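Local coordinates for protein Two-component system sensor histidine kinase (Bacteroides thetaiotaomicron, PDB 3OTT) that is probably a membrane-bound sensor of saccharides that passes its signal on by histidine phosphorylation, this piece being the extracellular beta-propeller and beta-sandwich sensor part, at residues 341-346 with 371-376. Sequence-based numbering, arbitrary orientation.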
loop_
_atom_site.group_PDB
_atom_site.type_symbol
_atom_site.label_atom_id
_atom_site.label_comp_id
_atom_site.label_asym_id
_atom_site.label_seq_id
_atom_site.Cartn_x
_atom_site.Cartn_y
_atom_site.Cartn_z
ATOM N N GLY B 341 -7.497 -11.076 13.798
ATOM C CA GLY B 341 -7.882 -10.168 14.865
ATOM C C GLY B 341 -9.083 -9.337 14.487
ATOM O O GLY B 341 -10.036 -9.864 13.994
ATOM N N ALA B 342 -8.992 -8.031 14.638
ATOM C CA ALA B 342 -10.141 -7.128 14.441
ATOM C C ALA B 342 -10.548 -7.113 13.001
ATOM O O ALA B 342 -11.714 -6.994 12.707
ATOM C CB ALA B 342 -9.770 -5.703 14.859
ATOM N N ASN B 343 -9.588 -7.159 12.078
ATOM C CA ASN B 343 -9.915 -6.933 10.673
ATOM C C ASN B 343 -9.717 -8.168 9.813
ATOM O O ASN B 343 -9.059 -8.076 8.761
ATOM C CB ASN B 343 -9.054 -5.794 10.083
ATOM C CG ASN B 343 -9.614 -5.266 8.713
ATOM O OD1 ASN B 343 -10.824 -5.403 8.404
ATOM N ND2 ASN B 343 -8.724 -4.679 7.893
ATOM N N GLY B 344 -10.252 -9.317 10.240
ATOM C CA GLY B 344 -10.160 -10.532 9.413
ATOM C C GLY B 344 -8.953 -11.436 9.686
ATOM O O GLY B 344 -8.211 -11.265 10.674
ATOM N N LEU B 345 -8.726 -12.399 8.804
ATOM C CA LEU B 345 -7.808 -13.488 9.104
ATOM C C LEU B 345 -6.871 -13.748 7.928
ATOM O O LEU B 345 -7.316 -13.993 6.807
ATOM C CB LEU B 345 -8.623 -14.761 9.430
ATOM C CG LEU B 345 -7.932 -16.103 9.702
ATOM C CD1 LEU B 345 -7.127 -16.147 10.995
ATOM C CD2 LEU B 345 -8.953 -17.299 9.683
ATOM N N ILE B 346 -5.583 -13.780 8.213
ATOM C CA ILE B 346 -4.593 -13.895 7.180
ATOM C C ILE B 346 -3.894 -15.258 7.270
ATOM O O ILE B 346 -3.359 -15.597 8.348
ATOM C CB ILE B 346 -3.579 -12.763 7.265
ATOM C CG1 ILE B 346 -4.290 -11.401 7.322
ATOM C CG2 ILE B 346 -2.572 -12.812 6.081
ATOM C CD1 ILE B 346 -3.351 -10.263 7.720
ATOM N N SER B 371 -17.811 -14.678 7.470
ATOM C CA SER B 371 -19.080 -14.282 8.073
ATOM C C SER B 371 -18.948 -12.975 8.893
ATOM O O SER B 371 -19.931 -12.264 8.991
ATOM C CB SER B 371 -19.691 -15.399 8.965
ATOM O OG SER B 371 -18.699 -15.867 9.907
ATOM N N HIS B 372 -17.749 -12.675 9.433
ATOM C CA HIS B 372 -17.476 -11.519 10.339
ATOM C C HIS B 372 -15.975 -11.314 10.413
ATOM O O HIS B 372 -15.210 -12.287 10.406
ATOM C CB HIS B 372 -17.968 -11.769 11.777
ATOM C CG HIS B 372 -18.311 -10.527 12.545
ATOM N ND1 HIS B 372 -17.363 -9.680 13.087
ATOM C CD2 HIS B 372 -19.506 -9.988 12.866
ATOM C CE1 HIS B 372 -17.959 -8.664 13.688
ATOM N NE2 HIS B 372 -19.259 -8.823 13.572
ATOM N N ASN B 373 -15.549 -10.052 10.521
ATOM C CA ASN B 373 -14.130 -9.739 10.607
ATOM C C ASN B 373 -13.456 -10.033 11.956
ATOM O O ASN B 373 -12.222 -10.260 12.017
ATOM C CB ASN B 373 -13.925 -8.263 10.240
ATOM C CG ASN B 373 -13.949 -8.053 8.746
ATOM O OD1 ASN B 373 -13.779 -8.995 7.984
ATOM N ND2 ASN B 373 -14.177 -6.853 8.326
ATOM N N ARG B 374 -14.229 -9.999 13.021
ATOM C CA ARG B 374 -13.655 -10.050 14.353
ATOM C C ARG B 374 -13.409 -11.519 14.757
ATOM O O ARG B 374 -14.334 -12.271 15.009
ATOM C CB ARG B 374 -14.546 -9.290 15.346
ATOM C CG ARG B 374 -13.965 -9.077 16.737
ATOM C CD ARG B 374 -14.593 -7.862 17.495
ATOM N NE ARG B 374 -14.376 -6.575 16.852
ATOM C CZ ARG B 374 -13.285 -5.821 16.976
ATOM N NH1 ARG B 374 -12.239 -6.176 17.775
ATOM N NH2 ARG B 374 -13.238 -4.681 16.316
ATOM N N ILE B 375 -12.144 -11.910 14.745
ATOM C CA ILE B 375 -11.700 -13.261 15.005
ATOM C C ILE B 375 -11.396 -13.282 16.487
ATOM O O ILE B 375 -10.768 -12.326 17.018
ATOM C CB ILE B 375 -10.357 -13.535 14.275
ATOM C CG1 ILE B 375 -10.459 -13.213 12.758
ATOM C CG2 ILE B 375 -9.946 -14.998 14.505
ATOM C CD1 ILE B 375 -11.627 -13.838 12.122
ATOM N N ARG B 376 -11.842 -14.333 17.168
ATOM C CA ARG B 376 -11.651 -14.445 18.624
ATOM C C ARG B 376 -10.837 -15.698 19.015
ATOM O O ARG B 376 -10.242 -15.736 20.068
ATOM C CB ARG B 376 -12.996 -14.359 19.363
ATOM C CG ARG B 376 -13.960 -13.321 18.788
ATOM C CD ARG B 376 -15.035 -12.822 19.688
ATOM N NE ARG B 376 -14.411 -11.975 20.619
ATOM C CZ ARG B 376 -14.631 -10.681 20.861
ATOM N NH1 ARG B 376 -15.567 -9.924 20.258
ATOM N NH2 ARG B 376 -13.852 -10.182 21.798
HETATM O O HOH W 1 -13.113 -4.606 9.615
#
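I375 N donates an almost straight hydrogen bond to G341 O (3.0 Å, 176° at the hydrogen), approaching from above the carbonyl plane. A second backbone bond, more bent, runs the other way from G344 N to N373 O at 2.8 Å. CG1 of I375 lies beside its own backbone N (chi1 -54°), which puts it against both G341 O and G344 O (3.6 Å each), while I375 CD1 touches L345 CB at 4.1 Å. N343 and N373 lie side by side with amide planes nearly perpendicular, 88° apart. A water bridges them, donating to N343 OD1 and accepting from N373 ND2 at 2.8 Å. A342 CA sits over one face of the R374 guanidinium, toward its rim, and A342 CB lies 3.9 Å from NH1 of R374. The other end of each amide is also held, N373 OD1 by M363 N and N343 ND2 by G323 O. An alanine in place of N373 would probably leave the water without this donor and M363 N without this acceptor. R374 N is bonded in the ring plane to H372 ND1; the R374 guanidinium forms salt bridges from NH2 to D72 and D113 of the second subunit, and NH1 is hydrogen-bonded to Q129 there. The contact thus joins the 341-344 turn of one propeller blade to the entry of strand 375-380 in the next through two backbone hydrogen bonds, with the I375 side chain and a water-bridged amide pair beside them, and the charge of R374 is probably balanced across the dimer interface.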